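Local atomic coordinates of digeranylgeranylglycerophospholipid reductase (Sulfolobus acidocaldarius, PDB entry 4OPC), a protein that reduces the double bonds of the geranylgeranyl chains of archaeal membrane lipid precursors, using one bound FAD, to give saturated archaeols. Residues Tyr80-Gln85 and Asp362-Met367; Lys369-Glu374 and Asp392-Val397. All blocks are in the same frame, centred on the assembly; numbering follows the deposited sequence.

Contact 1: residues Tyr80-Gln85 and Asp362-Met367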
ATOM      1  N   TYR A  80       3.048 -17.804 -10.796  1.00 14.04           N
ATOM      2  CA  TYR A  80       3.896 -18.965 -11.041  1.00 13.46           C
ATOM      3  C   TYR A  80       4.407 -19.606  -9.758  1.00 14.16           C
ATOM      4  O   TYR A  80       4.888 -18.925  -8.852  1.00 15.42           O
ATOM      5  CB  TYR A  80       5.119 -18.557 -11.865  1.00 15.68           C
ATOM      6  CG  TYR A  80       4.849 -18.155 -13.292  1.00 13.42           C
ATOM      7  CD1 TYR A  80       4.207 -16.959 -13.591  1.00 14.54           C
ATOM      8  CD2 TYR A  80       5.294 -18.929 -14.343  1.00 17.47           C
ATOM      9  CE1 TYR A  80       3.966 -16.586 -14.896  1.00 16.95           C
ATOM     10  CE2 TYR A  80       5.064 -18.560 -15.656  1.00 18.15           C
ATOM     11  CZ  TYR A  80       4.403 -17.384 -15.928  1.00 19.97           C
ATOM     12  OH  TYR A  80       4.178 -17.017 -17.243  1.00 24.79           O
ATOM     13  N   SER A  81       4.324 -20.931  -9.695  1.00 15.44           N
ATOM     14  CA  SER A  81       4.934 -21.678  -8.601  1.00 14.46           C
ATOM     15  C   SER A  81       6.464 -21.557  -8.669  1.00 15.22           C
ATOM     16  O   SER A  81       7.023 -21.250  -9.726  1.00 14.26           O
ATOM     17  CB  SER A  81       4.534 -23.147  -8.711  1.00 14.25           C
ATOM     18  OG  SER A  81       5.061 -23.702  -9.903  1.00 14.37           O
ATOM     19  N   PRO A  82       7.150 -21.802  -7.545  1.00 14.52           N
ATOM     20  CA  PRO A  82       8.619 -21.765  -7.547  1.00 15.78           C
ATOM     21  C   PRO A  82       9.256 -22.609  -8.644  1.00 16.17           C
ATOM     22  O   PRO A  82      10.212 -22.147  -9.262  1.00 17.11           O
ATOM     23  CB  PRO A  82       8.976 -22.293  -6.159  1.00 16.41           C
ATOM     24  CG  PRO A  82       7.840 -21.789  -5.301  1.00 15.45           C
ATOM     25  CD  PRO A  82       6.603 -21.879  -6.179  1.00 15.36           C
ATOM     26  N   ASP A  83       8.739 -23.810  -8.894  1.00 15.69           N
ATOM     27  CA  ASP A  83       9.287 -24.648  -9.962  1.00 15.41           C
ATOM     28  C   ASP A  83       8.786 -24.305 -11.369  1.00 16.11           C
ATOM     29  O   ASP A  83       9.192 -24.936 -12.350  1.00 19.16           O
ATOM     30  CB  ASP A  83       9.106 -26.148  -9.647  1.00 16.57           C
ATOM     31  CG  ASP A  83       7.641 -26.592  -9.562  1.00 17.55           C
ATOM     32  OD1 ASP A  83       6.725 -25.893 -10.040  1.00 17.44           O
ATOM     33  OD2 ASP A  83       7.405 -27.706  -9.031  1.00 21.07           O
ATOM     34  N   MET A  84       7.920 -23.299 -11.437  1.00 16.16           N
ATOM     35  CA  MET A  84       7.326 -22.802 -12.679  0.52 18.04           C
ATOM     36  C   MET A  84       6.505 -23.841 -13.421  1.00 18.45           C
ATOM     37  O   MET A  84       6.126 -23.643 -14.576  1.00 18.62           O
ATOM     38  CB  MET A  84       8.383 -22.188 -13.593  0.52 26.16           C
ATOM     39  CG  MET A  84       8.995 -20.932 -13.019  0.52 23.11           C
ATOM     40  SD  MET A  84      10.102 -20.175 -14.206  0.52 21.53           S
ATOM     41  CE  MET A  84      10.709 -18.795 -13.258  0.52 19.10           C
ATOM     42  N   GLN A  85       6.199 -24.944 -12.742  1.00 15.13           N
ATOM     43  CA  GLN A  85       5.385 -25.984 -13.351  1.00 17.77           C
ATOM     44  C   GLN A  85       3.881 -25.732 -13.213  1.00 18.32           C
ATOM     45  O   GLN A  85       3.079 -26.334 -13.925  1.00 21.65           O
ATOM     46  CB  GLN A  85       5.768 -27.368 -12.809  1.00 20.16           C
ATOM     47  CG  GLN A  85       7.218 -27.756 -13.124  1.00 18.91           C
ATOM     48  CD  GLN A  85       7.581 -29.119 -12.587  1.00 21.16           C
ATOM     49  OE1 GLN A  85       6.716 -29.968 -12.396  1.00 25.19           O
ATOM     50  NE2 GLN A  85       8.864 -29.328 -12.330  1.00 28.10           N
ATOM     51  N   ASP A 362       6.366 -26.608  -0.304  1.00 15.39           N
ATOM     52  CA  ASP A 362       4.968 -26.408   0.101  1.00 15.93           C
ATOM     53  C   ASP A 362       4.155 -25.712  -0.986  1.00 16.86           C
ATOM     54  O   ASP A 362       3.025 -26.117  -1.287  1.00 18.19           O
ATOM     55  CB  ASP A 362       4.858 -25.539   1.350  1.00 16.86           C
ATOM     56  CG  ASP A 362       5.376 -26.201   2.597  1.00 16.70           C
ATOM     57  OD1 ASP A 362       5.339 -27.442   2.698  1.00 17.34           O
ATOM     58  OD2 ASP A 362       5.769 -25.447   3.512  1.00 18.81           O
ATOM     59  N   ILE A 363       4.720 -24.651  -1.547  1.00 17.32           N
ATOM     60  CA  ILE A 363       4.022 -23.865  -2.554  1.00 14.94           C
ATOM     61  C   ILE A 363       3.874 -24.652  -3.857  1.00 18.88           C
ATOM     62  O   ILE A 363       2.792 -24.682  -4.454  1.00 18.46           O
ATOM     63  CB  ILE A 363       4.731 -22.537  -2.780  1.00 16.06           C
ATOM     64  CG1 ILE A 363       4.815 -21.789  -1.444  1.00 17.30           C
ATOM     65  CG2 ILE A 363       3.985 -21.705  -3.833  1.00 17.91           C
ATOM     66  CD1 ILE A 363       5.857 -20.675  -1.399  1.00 21.47           C
ATOM     67  N   ASN A 364       4.945 -25.316  -4.288  1.00 15.99           N
ATOM     68  CA  ASN A 364       4.862 -26.178  -5.462  1.00 15.88           C
ATOM     69  C   ASN A 364       3.773 -27.236  -5.323  1.00 17.08           C
ATOM     70  O   ASN A 364       2.999 -27.472  -6.252  1.00 19.46           O
ATOM     71  CB  ASN A 364       6.199 -26.878  -5.725  1.00 16.18           C
ATOM     72  CG  ASN A 364       7.248 -25.932  -6.278  1.00 17.37           C
ATOM     73  OD1 ASN A 364       6.922 -24.964  -6.973  1.00 17.14           O
ATOM     74  ND2 ASN A 364       8.507 -26.207  -5.988  1.00 19.93           N
ATOM     75  N   TYR A 365       3.739 -27.891  -4.165  1.00 16.04           N
ATOM     76  CA  TYR A 365       2.774 -28.950  -3.912  1.00 16.78           C
ATOM     77  C   TYR A 365       1.352 -28.410  -3.877  1.00 17.28           C
ATOM     78  O   TYR A 365       0.459 -28.959  -4.527  1.00 20.30           O
ATOM     79  CB  TYR A 365       3.109 -29.618  -2.585  1.00 18.14           C
ATOM     80  CG  TYR A 365       2.254 -30.806  -2.255  1.00 19.30           C
ATOM     81  CD1 TYR A 365       2.535 -32.051  -2.796  1.00 19.68           C
ATOM     82  CD2 TYR A 365       1.172 -30.690  -1.391  1.00 20.57           C
ATOM     83  CE1 TYR A 365       1.760 -33.160  -2.484  1.00 22.20           C
ATOM     84  CE2 TYR A 365       0.393 -31.788  -1.075  1.00 24.83           C
ATOM     85  CZ  TYR A 365       0.689 -33.010  -1.626  1.00 21.48           C
ATOM     86  OH  TYR A 365      -0.083 -34.106  -1.312  1.00 25.94           O
ATOM     87  N   GLY A 366       1.144 -27.343  -3.114  1.00 19.14           N
ATOM     88  CA  GLY A 366      -0.175 -26.758  -2.957  1.00 20.73           C
ATOM     89  C   GLY A 366      -0.733 -26.241  -4.272  1.00 21.32           C
ATOM     90  O   GLY A 366      -1.911 -26.425  -4.565  1.00 24.45           O
ATOM     91  N   MET A 367       0.110 -25.612  -5.082  1.00 17.67           N
ATOM     92  CA  MET A 367      -0.345 -25.121  -6.380  1.00 17.19           C
ATOM     93  C   MET A 367      -0.622 -26.263  -7.354  1.00 21.75           C
ATOM     94  O   MET A 367      -1.656 -26.274  -8.027  1.00 21.68           O
ATOM     95  CB  MET A 367       0.649 -24.126  -6.964  1.00 16.69           C
ATOM     96  CG  MET A 367       0.686 -22.827  -6.176  1.00 19.50           C
ATOM     97  SD  MET A 367       1.686 -21.523  -6.914  1.00 18.89           S
ATOM     98  CE  MET A 367       0.742 -21.193  -8.402  1.00 21.15           C
TER
HETATM   99  O   HOH W   1       3.976 -26.722  -9.152  1.00 20.16           O
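S81 and N364 bring the two backbones closest, their CA atoms 5.5 Å apart, where a type I beta turn from S81 to M84 abuts helix 360-368. The turn belongs to the beta hairpin that joins strands 70-80 and 87-97, and it is closed by the bond from M84 N to S81 O. P82 suits its second position because its ring holds phi near the value needed there; its CD packs on CG2 of I363 at 3.5 Å, the two side chains crossing at about a right angle. N364 makes the polar link: its OD1 accepts D83 N at 2.9 Å in a nearly straight bond, the donor tilted 22° from the carbonyl plane. The D83 carboxylate stacks on the same amide, the planes 7° apart, with D83 CG 3.4 Å from N364 CG. With chi1 at 64°, D83 CG sits between its own N and carbonyl carbon, which turns OD1 back over the turn. OD1 takes S81 OG at 2.8 Å and, from the opposite face of the carboxylate, Q85 N in an Asx turn. An alanine in place of D83 would probably leave S81 OG and Q85 N without their shared acceptor and expose the N364 amide face that the carboxylate covers. S81 OG also accepts from T86 N, tying the turn's start to the chain leaving it. M367 lays SD 3.7 Å from S81 CB, and the bend at its last torsion turns CE toward the Y80-S81 backbone. A water donates to both D83 OD1 and, at 3.2 Å, N364 O.

Contact 2: residues Lys369-Glu374 and Asp392-Val397; sequences KKIIKE and DKAMRV
The flat groups at this contact are peptide units of the loop K369-E374; methyls of helix residues D392-V397 meet two of their oxygens. A394 CB meets I371 O at 3.3 Å obliquely, from beyond the oxygen and well off the peptide plane, while A394 CA comes nearer the plane in a CA-H...O contact. V397 CG1 also meets K369 O, at 3.3 Å, from above the plane at its oxygen end. A third carbonyl, that of I372, is met in its plane: K370 NZ donates to a lone pair at 3.0 Å, its chain folded back through three successive bends. The same lysine makes a cation-pi contact with W88, whose side chain also touches I372.

Alanine suits position 394 because a single methyl lets the loop backbone come to 4.7 Å between the CA atoms of I371 and A394. I371 holds CG1 anti to its backbone N (chi1 -172°) and reaches alongside A394 CB at 3.6 Å; its flank is shared with I398 and L407. The branched V397 also presses CG1 on K369 CB, whereas the chain of K369, bent at chi2, carries its ammonium off from the helix.

No hydrogen bond crosses the interface. K370, with phi +57°, and K373 bound a short helix-to-helix linker that begins with a Schellman motif and ends at the N-cap of helix 374-383, packed against helix 388-397.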
ATOM      1  N   LYS A 369      -1.387 -29.372  -6.705  1.00 20.46           N
ATOM      2  CA  LYS A 369      -2.514 -30.187  -6.256  1.00 22.66           C
ATOM      3  C   LYS A 369      -3.811 -29.392  -6.176  1.00 21.28           C
ATOM      4  O   LYS A 369      -4.846 -29.953  -5.794  1.00 27.00           O
ATOM      5  CB  LYS A 369      -2.227 -30.812  -4.886  1.00 26.12           C
ATOM      6  CG  LYS A 369      -1.048 -31.768  -4.849  1.00 28.19           C
ATOM      7  CD  LYS A 369      -1.411 -33.146  -5.375  1.00 35.06           C
ATOM      8  CE  LYS A 369      -0.233 -34.102  -5.248  1.00 43.32           C
ATOM      9  NZ  LYS A 369      -0.550 -35.477  -5.722  1.00 55.64           N
ATOM     10  N   LYS A 370      -3.761 -28.111  -6.526  1.00 24.72           N
ATOM     11  CA  LYS A 370      -4.937 -27.245  -6.478  1.00 29.18           C
ATOM     12  C   LYS A 370      -5.554 -27.207  -5.082  1.00 26.70           C
ATOM     13  O   LYS A 370      -6.758 -27.426  -4.915  1.00 29.11           O
ATOM     14  CB  LYS A 370      -5.983 -27.687  -7.508  1.00 38.75           C
ATOM     15  CG  LYS A 370      -5.615 -27.355  -8.942  1.00 46.26           C
ATOM     16  CD  LYS A 370      -5.390 -25.859  -9.104  1.00 63.59           C
ATOM     17  CE  LYS A 370      -6.628 -25.060  -8.727  1.00 46.40           C
ATOM     18  NZ  LYS A 370      -6.326 -23.607  -8.589  1.00 55.45           N
ATOM     19  N   ILE A 371      -4.712 -26.933  -4.089  1.00 24.59           N
ATOM     20  CA  ILE A 371      -5.121 -26.854  -2.689  1.00 22.17           C
ATOM     21  C   ILE A 371      -6.333 -25.931  -2.520  1.00 23.55           C
ATOM     22  O   ILE A 371      -7.261 -26.232  -1.758  1.00 24.86           O
ATOM     23  CB  ILE A 371      -3.913 -26.422  -1.796  1.00 25.90           C
ATOM     24  CG1 ILE A 371      -4.252 -26.521  -0.310  1.00 29.48           C
ATOM     25  CG2 ILE A 371      -3.388 -25.031  -2.176  1.00 26.39           C
ATOM     26  CD1 ILE A 371      -3.062 -26.286   0.598  1.00 27.89           C
ATOM     27  N   ILE A 372      -6.327 -24.819  -3.250  1.00 22.82           N
ATOM     28  CA  ILE A 372      -7.496 -23.959  -3.384  1.00 26.26           C
ATOM     29  C   ILE A 372      -7.643 -23.602  -4.853  1.00 26.23           C
ATOM     30  O   ILE A 372      -6.716 -23.807  -5.639  1.00 29.20           O
ATOM     31  CB  ILE A 372      -7.392 -22.664  -2.543  1.00 25.91           C
ATOM     32  CG1 ILE A 372      -6.253 -21.769  -3.043  1.00 27.51           C
ATOM     33  CG2 ILE A 372      -7.221 -22.986  -1.065  1.00 24.73           C
ATOM     34  CD1 ILE A 372      -6.205 -20.418  -2.349  1.00 27.07           C
ATOM     35  N   LYS A 373      -8.810 -23.097  -5.231  1.00 26.01           N
ATOM     36  CA  LYS A 373      -9.031 -22.687  -6.608  1.00 27.83           C
ATOM     37  C   LYS A 373      -8.446 -21.295  -6.842  1.00 28.04           C
ATOM     38  O   LYS A 373      -8.214 -20.540  -5.892  1.00 26.61           O
ATOM     39  CB  LYS A 373     -10.522 -22.696  -6.932  1.00 26.59           C
ATOM     40  CG  LYS A 373     -11.187 -24.055  -6.785  1.00 36.01           C
ATOM     41  CD  LYS A 373     -12.672 -23.963  -7.102  1.00 41.67           C
ATOM     42  CE  LYS A 373     -13.349 -25.322  -7.007  1.00 51.35           C
ATOM     43  NZ  LYS A 373     -14.822 -25.217  -7.202  1.00 62.67           N
ATOM     44  N   GLU A 374      -8.196 -20.966  -8.106  1.00 28.71           N
ATOM     45  CA  GLU A 374      -7.758 -19.626  -8.482  1.00 29.98           C
ATOM     46  C   GLU A 374      -8.745 -18.585  -7.960  1.00 37.59           C
ATOM     47  O   GLU A 374      -8.345 -17.534  -7.448  1.00 32.67           O
ATOM     48  CB  GLU A 374      -7.627 -19.523 -10.005  1.00 31.70           C
ATOM     49  CG  GLU A 374      -6.446 -20.299 -10.568  1.00 42.24           C
ATOM     50  CD  GLU A 374      -6.705 -20.835 -11.961  1.00 57.58           C
ATOM     51  OE1 GLU A 374      -7.806 -21.375 -12.191  1.00 63.52           O
ATOM     52  OE2 GLU A 374      -5.811 -20.721 -12.825  1.00 37.74           O
ATOM     53  N   ASP A 392     -11.430 -26.610   4.577  1.00 27.71           N
ATOM     54  CA  ASP A 392     -11.667 -28.040   4.765  1.00 27.65           C
ATOM     55  C   ASP A 392     -11.319 -28.832   3.509  1.00 35.79           C
ATOM     56  O   ASP A 392     -10.678 -29.876   3.586  1.00 26.77           O
ATOM     57  CB  ASP A 392     -13.117 -28.310   5.181  1.00 30.31           C
ATOM     58  CG  ASP A 392     -13.379 -27.980   6.643  1.00 35.32           C
ATOM     59  OD1 ASP A 392     -12.405 -27.868   7.420  1.00 36.38           O
ATOM     60  OD2 ASP A 392     -14.563 -27.839   7.015  1.00 42.60           O
ATOM     61  N   LYS A 393     -11.735 -28.323   2.353  1.00 27.19           N
ATOM     62  CA  LYS A 393     -11.412 -28.954   1.078  1.00 26.79           C
ATOM     63  C   LYS A 393      -9.903 -29.013   0.864  1.00 24.58           C
ATOM     64  O   LYS A 393      -9.364 -30.030   0.416  1.00 25.53           O
ATOM     65  CB  LYS A 393     -12.098 -28.210  -0.076  1.00 28.36           C
ATOM     66  CG  LYS A 393     -11.683 -28.668  -1.462  1.00 35.28           C
ATOM     67  CD  LYS A 393     -11.989 -30.138  -1.692  1.00 42.16           C
ATOM     68  CE  LYS A 393     -11.598 -30.559  -3.101  1.00 56.42           C
ATOM     69  NZ  LYS A 393     -12.366 -29.807  -4.133  1.00 57.55           N
ATOM     70  N   ALA A 394      -9.230 -27.914   1.184  1.00 23.24           N
ATOM     71  CA  ALA A 394      -7.776 -27.839   1.087  1.00 21.38           C
ATOM     72  C   ALA A 394      -7.108 -28.927   1.927  1.00 23.14           C
ATOM     73  O   ALA A 394      -6.152 -29.577   1.488  1.00 23.38           O
ATOM     74  CB  ALA A 394      -7.303 -26.473   1.535  1.00 20.49           C
ATOM     75  N   MET A 395      -7.609 -29.127   3.139  1.00 23.47           N
ATOM     76  CA  MET A 395      -7.027 -30.125   4.029  1.00 23.05           C
ATOM     77  C   MET A 395      -7.216 -31.537   3.502  1.00 23.61           C
ATOM     78  O   MET A 395      -6.339 -32.392   3.647  1.00 25.48           O
ATOM     79  CB  MET A 395      -7.576 -29.971   5.448  1.00 26.59           C
ATOM     80  CG  MET A 395      -7.259 -28.612   6.078  1.00 27.61           C
ATOM     81  SD  MET A 395      -5.497 -28.222   6.252  1.00 33.11           S
ATOM     82  CE  MET A 395      -5.073 -27.484   4.675  1.00 34.61           C
ATOM     83  N   ARG A 396      -8.351 -31.783   2.866  1.00 24.32           N
ATOM     84  CA  ARG A 396      -8.553 -33.068   2.217  1.00 25.32           C
ATOM     85  C   ARG A 396      -7.587 -33.236   1.038  1.00 24.14           C
ATOM     86  O   ARG A 396      -7.051 -34.317   0.814  1.00 27.07           O
ATOM     87  CB  ARG A 396     -10.006 -33.234   1.769  1.00 27.29           C
ATOM     88  CG  ARG A 396     -10.256 -34.493   0.947  1.00 33.05           C
ATOM     89  CD  ARG A 396     -11.735 -34.754   0.732  1.00 31.66           C
ATOM     90  NE  ARG A 396     -12.369 -35.326   1.916  1.00 32.57           N
ATOM     91  CZ  ARG A 396     -13.655 -35.655   1.980  1.00 35.05           C
ATOM     92  NH1 ARG A 396     -14.437 -35.458   0.927  1.00 42.80           N
ATOM     93  NH2 ARG A 396     -14.163 -36.180   3.094  1.00 36.66           N
ATOM     94  N   VAL A 397      -7.356 -32.162   0.293  1.00 23.49           N
ATOM     95  CA  VAL A 397      -6.471 -32.221  -0.866  1.00 23.02           C
ATOM     96  C   VAL A 397      -5.043 -32.627  -0.492  1.00 26.08           C
ATOM     97  O   VAL A 397      -4.398 -33.400  -1.207  1.00 28.63           O
ATOM     98  CB  VAL A 397      -6.481 -30.881  -1.638  1.00 28.99           C
ATOM     99  CG1 VAL A 397      -5.304 -30.789  -2.600  1.00 30.28           C
ATOM    100  CG2 VAL A 397      -7.801 -30.716  -2.379  1.00 32.46           C
TER

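Overall arrangement
Contacts 1 and 2 follow one another along the chain, and the centres of contacts 1 and 2 lie about 14 Å apart. Contact 1 sets helix 360-368 itself against the hairpin turn at 80-85; contact 2 sets the linker leaving that helix against helix 388-397. They touch directly where I371 N probably bonds to G366 O at 2.9 Å, within the Schellman motif that ends the helix. Q85 OE1 also bonds to K368 NZ, so the hairpin grips the helix near this end. Both lie away from the FAD site, but the side chains of M367 and I371 each lie about 4 Å, nearest atoms, from the bound phospholipid, placing the two contacts beside its pocket.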